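Local coordinates for protein heterodimeric restriction endonuclease R.BspD6I small subunit (Bacillus sp., PDB 2P14) that serves as the catalytic small subunit of a heterodimeric type IIS restriction endonuclease that acts in complex with a site-specific nickase, and probably cleaves DNA, at residues 7-12 against 137-142; 21-26 against 48-53. All coordinates share one frame; numbering follows the deposited sequence.

Interaction 1: 7-12 against 137-142; sequences FYEEVE and QFKKLV
K139 and Y8, the two residues with most surface buried here, illustrate how a lysine can serve two surroundings at once. From helix 135-146 the K139 chain runs out fully extended beyond CG (chi2 -176°), carrying CE alongside Y8, with 4.2 Å between K139 CE and Y8 CB. Its ammonium goes on to E9: K139 NZ donates to E9 OE2 at 2.6 Å in a salt bridge. The oxygen is met on its anti side, with the nitrogen only 16° out of the carboxylate plane, and a bend at chi2 of E9 helps to present it. One helical residue earlier, F138 turns its edge to the phenol, so that Y8 OH lies near the ring plane, 3.4 Å from F138 CE2. The Y8 and F138 side chains cross at about a right angle. That hydroxyl has its polar partner in T25 of helix 17-32, while F138 also packs on L107 and L109 of strand 104-110. Shortened to an alanine, K139 would probably cost the E9 carboxylate this ion-pair partner and uncover the flank of Y8. The chemistry is thus graded, from aromatic and apolar contact inside to an ion pair toward solvent, where its strength is likely to be moderated by water.

Interaction 2: 21-26 against 48-53; sequences FEWNTY and GHPIGN. With SO4 (sulfate ion), chain B.
W23 and P50, with CA atoms 6.3 Å apart, are where residues 21-26 of helix 17-32 come nearest to residues 48-53, part of a small two-stranded antiparallel hairpin. The hairpin, strands 43-44 and 50-52, projects beside the mixed sheet and helices of a chain assigned to the PDDEXK nuclease clan. Strand 50-52 is weakly bonded, with I51 and G52 pairing to K43, and no direct hydrogen bond joins residues 48-53 to residues 21-26. At G52 the chain takes a positive phi (76°), a conformation that favours glycine.

The side chains supply a textbook proline-on-tryptophan contact. P50 CD sits over one face of the indole, 4.0 Å from the centroid of the W23 five-membered ring and 14° off its normal, which makes a CH-pi interaction. The pyrrolidine reaches back along the root of the side chain too, where P50 CB touches W23 CB at 3.5 Å. With CG of W23 set anti to the backbone N, the indole presents this face to the hairpin.

Beside this apolar patch, E22 spans the gap through a water, which donates to E22 OE2 at 2.7 Å and weakly accepts from G52 N. Within the helix, F21 O takes hydrogen bonds from both T25 N and T25 OG1, which reach it from opposite faces of the carbonyl plane. Past G52, backbone amides of N53 and A54 hold a sulfate, probably from the crystallisation liquor. The bond from N53 N to sulfate O4 is 2.8 Å long and nearly straight, at 163°.

In the fold
From the N terminus, the chain leaves helix 2-7 and enters the loop carrying segment 7-12, which waits 124 residues for its partner on helix 135-146. Helix 17-32 follows almost at once, and its residues 21-26 meet 48-53 after only 21 intervening residues, so interaction 2 is nested inside the large loop closed by interaction 1. The small loop takes in edge strand 37-40; the four other strands of the main sheet come later, within the large one. The contact centres lie about 14 Å apart, and Y8 links them, its CE2 packing 3.6 Å from F21 CE1. Together they tie the N-terminal loop, helix 17-32, the hairpin and helix 135-146 into one unit.

Interaction 1: 7-12 against 137-142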
# COMPACT_ATOMS: atom_id res chain seq x y z
N PHE A 7 13.70 -3.88 -8.53
CA PHE A 7 14.46 -3.07 -7.56
C PHE A 7 14.04 -3.36 -6.11
O PHE A 7 14.82 -3.16 -5.18
CB PHE A 7 14.42 -1.56 -7.87
CG PHE A 7 15.33 -0.74 -6.97
CD1 PHE A 7 16.69 -0.67 -7.21
CD2 PHE A 7 14.79 -0.03 -5.90
CE1 PHE A 7 17.54 0.08 -6.37
CE2 PHE A 7 15.62 0.71 -5.04
CZ PHE A 7 16.98 0.78 -5.28
N TYR A 8 12.83 -3.83 -5.89
CA TYR A 8 12.47 -4.24 -4.52
C TYR A 8 13.47 -5.21 -3.90
O TYR A 8 13.65 -5.22 -2.69
CB TYR A 8 11.07 -4.88 -4.46
CG TYR A 8 9.93 -3.89 -4.44
CD1 TYR A 8 9.00 -3.84 -5.50
CD2 TYR A 8 9.77 -3.01 -3.37
CE1 TYR A 8 7.92 -2.97 -5.48
CE2 TYR A 8 8.69 -2.10 -3.36
CZ TYR A 8 7.78 -2.09 -4.41
OH TYR A 8 6.73 -1.24 -4.37
N GLU A 9 14.16 -5.99 -4.74
CA GLU A 9 15.11 -6.98 -4.22
C GLU A 9 16.46 -6.34 -3.89
O GLU A 9 17.35 -7.02 -3.35
CB GLU A 9 15.25 -8.17 -5.20
CG GLU A 9 13.90 -8.77 -5.63
CD GLU A 9 12.97 -9.03 -4.45
OE1 GLU A 9 13.47 -9.34 -3.34
OE2 GLU A 9 11.72 -8.88 -4.60
N GLU A 10 16.61 -5.05 -4.20
CA GLU A 10 17.84 -4.29 -3.88
C GLU A 10 17.64 -3.30 -2.74
O GLU A 10 18.59 -2.77 -2.19
CB GLU A 10 18.39 -3.55 -5.10
CG GLU A 10 18.59 -4.41 -6.33
CD GLU A 10 19.48 -5.64 -6.07
OE1 GLU A 10 20.51 -5.52 -5.36
OE2 GLU A 10 19.16 -6.73 -6.58
N VAL A 11 16.39 -3.06 -2.37
CA VAL A 11 16.07 -2.04 -1.36
C VAL A 11 16.86 -2.25 -0.06
O VAL A 11 17.35 -1.30 0.56
CB VAL A 11 14.54 -2.03 -1.10
CG1 VAL A 11 14.18 -1.42 0.26
CG2 VAL A 11 13.83 -1.33 -2.24
N GLU A 12 17.00 -3.52 0.36
CA GLU A 12 17.64 -3.79 1.67
C GLU A 12 19.14 -3.56 1.68
O GLU A 12 19.76 -3.55 2.74
CB GLU A 12 17.24 -5.18 2.24
CG GLU A 12 15.70 -5.32 2.21
CD GLU A 12 15.08 -6.06 3.38
OE1 GLU A 12 14.63 -7.21 3.17
OE2 GLU A 12 15.00 -5.47 4.48
N GLN A 137 3.01 -10.25 -3.47
CA GLN A 137 1.63 -10.10 -3.92
C GLN A 137 1.44 -8.84 -4.76
O GLN A 137 0.76 -8.85 -5.78
CB GLN A 137 0.68 -10.06 -2.72
CG GLN A 137 0.58 -11.41 -2.00
CD GLN A 137 0.00 -11.31 -0.62
OE1 GLN A 137 -0.25 -10.21 -0.10
NE2 GLN A 137 -0.21 -12.47 -0.00
N PHE A 138 2.05 -7.74 -4.32
CA PHE A 138 1.94 -6.48 -5.03
C PHE A 138 2.59 -6.59 -6.41
O PHE A 138 2.04 -6.07 -7.41
CB PHE A 138 2.60 -5.39 -4.18
CG PHE A 138 2.52 -4.02 -4.77
CD1 PHE A 138 1.28 -3.46 -5.09
CD2 PHE A 138 3.69 -3.27 -4.99
CE1 PHE A 138 1.19 -2.15 -5.63
CE2 PHE A 138 3.62 -1.99 -5.51
CZ PHE A 138 2.39 -1.44 -5.84
N LYS A 139 3.75 -7.24 -6.48
CA LYS A 139 4.40 -7.43 -7.79
C LYS A 139 3.49 -8.22 -8.71
O LYS A 139 3.34 -7.88 -9.89
CB LYS A 139 5.70 -8.20 -7.68
CG LYS A 139 6.84 -7.52 -7.00
CD LYS A 139 7.98 -8.50 -7.16
CE LYS A 139 9.23 -8.01 -6.56
NZ LYS A 139 10.33 -8.99 -6.84
N LYS A 140 2.90 -9.30 -8.18
CA LYS A 140 1.96 -10.11 -8.97
C LYS A 140 0.81 -9.25 -9.49
O LYS A 140 0.50 -9.29 -10.68
CB LYS A 140 1.43 -11.33 -8.19
CG LYS A 140 2.28 -12.55 -8.33
CD LYS A 140 1.43 -13.80 -8.07
CE LYS A 140 1.99 -15.05 -8.77
NZ LYS A 140 2.93 -15.79 -7.87
N LEU A 141 0.22 -8.43 -8.62
CA LEU A 141 -0.87 -7.53 -8.98
C LEU A 141 -0.47 -6.57 -10.09
O LEU A 141 -1.22 -6.40 -11.06
CB LEU A 141 -1.38 -6.77 -7.75
CG LEU A 141 -2.45 -5.70 -8.01
CD1 LEU A 141 -3.68 -6.30 -8.73
CD2 LEU A 141 -2.85 -5.04 -6.70
N VAL A 142 0.69 -5.96 -9.97
CA VAL A 142 1.14 -4.99 -10.99
C VAL A 142 1.34 -5.71 -12.34
O VAL A 142 0.94 -5.18 -13.38
CB VAL A 142 2.44 -4.24 -10.54
CG1 VAL A 142 2.97 -3.31 -11.67
CG2 VAL A 142 2.17 -3.40 -9.29

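Interaction 2: 21-26 against 48-53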
# COMPACT_ATOMS: atom_id res chain seq x y z
N PHE A 21 12.28 1.91 0.07
CA PHE A 21 11.08 1.06 -0.07
C PHE A 21 9.88 1.92 -0.41
O PHE A 21 9.13 1.63 -1.37
CB PHE A 21 10.87 0.29 1.24
CG PHE A 21 9.84 -0.79 1.17
CD1 PHE A 21 9.90 -1.78 0.21
CD2 PHE A 21 8.82 -0.82 2.11
CE1 PHE A 21 8.93 -2.81 0.18
CE2 PHE A 21 7.84 -1.82 2.08
CZ PHE A 21 7.91 -2.82 1.14
N GLU A 22 9.67 3.01 0.33
CA GLU A 22 8.53 3.91 0.03
C GLU A 22 8.73 4.57 -1.34
O GLU A 22 7.80 4.65 -2.16
CB GLU A 22 8.29 4.94 1.15
CG GLU A 22 9.37 6.00 1.34
CD GLU A 22 9.14 6.86 2.59
OE1 GLU A 22 8.07 6.75 3.21
OE2 GLU A 22 10.05 7.67 2.91
N TRP A 23 9.97 4.97 -1.63
CA TRP A 23 10.25 5.57 -2.92
C TRP A 23 9.98 4.63 -4.09
O TRP A 23 9.38 5.04 -5.11
CB TRP A 23 11.71 6.03 -2.95
CG TRP A 23 12.20 6.51 -4.30
CD1 TRP A 23 11.90 7.69 -4.91
CD2 TRP A 23 13.07 5.80 -5.20
NE1 TRP A 23 12.57 7.78 -6.13
CE2 TRP A 23 13.28 6.63 -6.33
CE3 TRP A 23 13.73 4.56 -5.13
CZ2 TRP A 23 14.12 6.26 -7.40
CZ3 TRP A 23 14.53 4.17 -6.19
CH2 TRP A 23 14.72 5.02 -7.32
N ASN A 24 10.35 3.36 -3.94
CA ASN A 24 10.18 2.43 -5.04
C ASN A 24 8.69 2.19 -5.29
O ASN A 24 8.25 2.03 -6.46
CB ASN A 24 10.88 1.12 -4.77
CG ASN A 24 11.17 0.39 -6.07
OD1 ASN A 24 11.68 1.00 -7.02
ND2 ASN A 24 10.83 -0.89 -6.13
N THR A 25 7.93 2.19 -4.21
CA THR A 25 6.49 2.00 -4.31
C THR A 25 5.84 3.22 -5.02
O THR A 25 4.97 3.08 -5.89
CB THR A 25 5.91 1.74 -2.92
OG1 THR A 25 6.56 0.61 -2.34
CG2 THR A 25 4.40 1.47 -3.04
N TYR A 26 6.24 4.43 -4.66
CA TYR A 26 5.87 5.63 -5.40
C TYR A 26 6.21 5.51 -6.90
O TYR A 26 5.38 5.88 -7.74
CB TYR A 26 6.60 6.81 -4.75
CG TYR A 26 6.78 8.03 -5.62
CD1 TYR A 26 5.76 8.96 -5.80
CD2 TYR A 26 8.00 8.25 -6.26
CE1 TYR A 26 5.95 10.10 -6.61
CE2 TYR A 26 8.20 9.37 -7.05
CZ TYR A 26 7.18 10.27 -7.23
OH TYR A 26 7.44 11.38 -8.02
N GLY A 48 18.50 12.70 -6.89
CA GLY A 48 17.23 12.01 -7.12
C GLY A 48 17.03 10.81 -6.19
O GLY A 48 16.12 10.02 -6.41
N HIS A 49 17.90 10.67 -5.20
CA HIS A 49 17.78 9.62 -4.17
C HIS A 49 16.78 10.03 -3.10
O HIS A 49 16.79 11.17 -2.64
CB HIS A 49 19.13 9.37 -3.48
CG HIS A 49 20.04 8.45 -4.23
ND1 HIS A 49 20.52 8.74 -5.49
CD2 HIS A 49 20.53 7.23 -3.91
CE1 HIS A 49 21.28 7.74 -5.91
NE2 HIS A 49 21.31 6.81 -4.96
N PRO A 50 15.93 9.08 -2.67
CA PRO A 50 15.01 9.40 -1.59
C PRO A 50 15.81 9.57 -0.31
O PRO A 50 16.75 8.80 -0.04
CB PRO A 50 14.11 8.14 -1.52
CG PRO A 50 15.02 7.03 -2.02
CD PRO A 50 15.81 7.67 -3.12
N ILE A 51 15.43 10.58 0.47
CA ILE A 51 16.13 10.88 1.73
C ILE A 51 15.18 11.07 2.91
O ILE A 51 15.60 11.58 3.94
CB ILE A 51 17.12 12.09 1.60
CG1 ILE A 51 16.45 13.33 0.99
CG2 ILE A 51 18.37 11.69 0.83
CD1 ILE A 51 15.55 14.07 1.91
N GLY A 52 13.93 10.64 2.79
CA GLY A 52 13.00 10.68 3.91
C GLY A 52 12.50 12.10 4.15
O GLY A 52 12.01 12.74 3.21
N ASN A 53 12.68 12.60 5.36
CA ASN A 53 12.18 13.93 5.73
C ASN A 53 10.66 14.04 5.56
O ASN A 53 10.13 15.04 5.06
CB ASN A 53 12.91 15.06 4.98
CG ASN A 53 14.30 15.32 5.54
OD1 ASN A 53 14.68 14.79 6.60
ND2 ASN A 53 15.08 16.14 4.84
S SO4 B . 12.24 10.63 7.95
O1 SO4 B . 12.19 9.23 8.40
O2 SO4 B . 11.96 11.55 9.06
O3 SO4 B . 11.20 10.76 6.92
O4 SO4 B . 13.58 10.90 7.39
O HOH W 1 12.17 8.39 1.40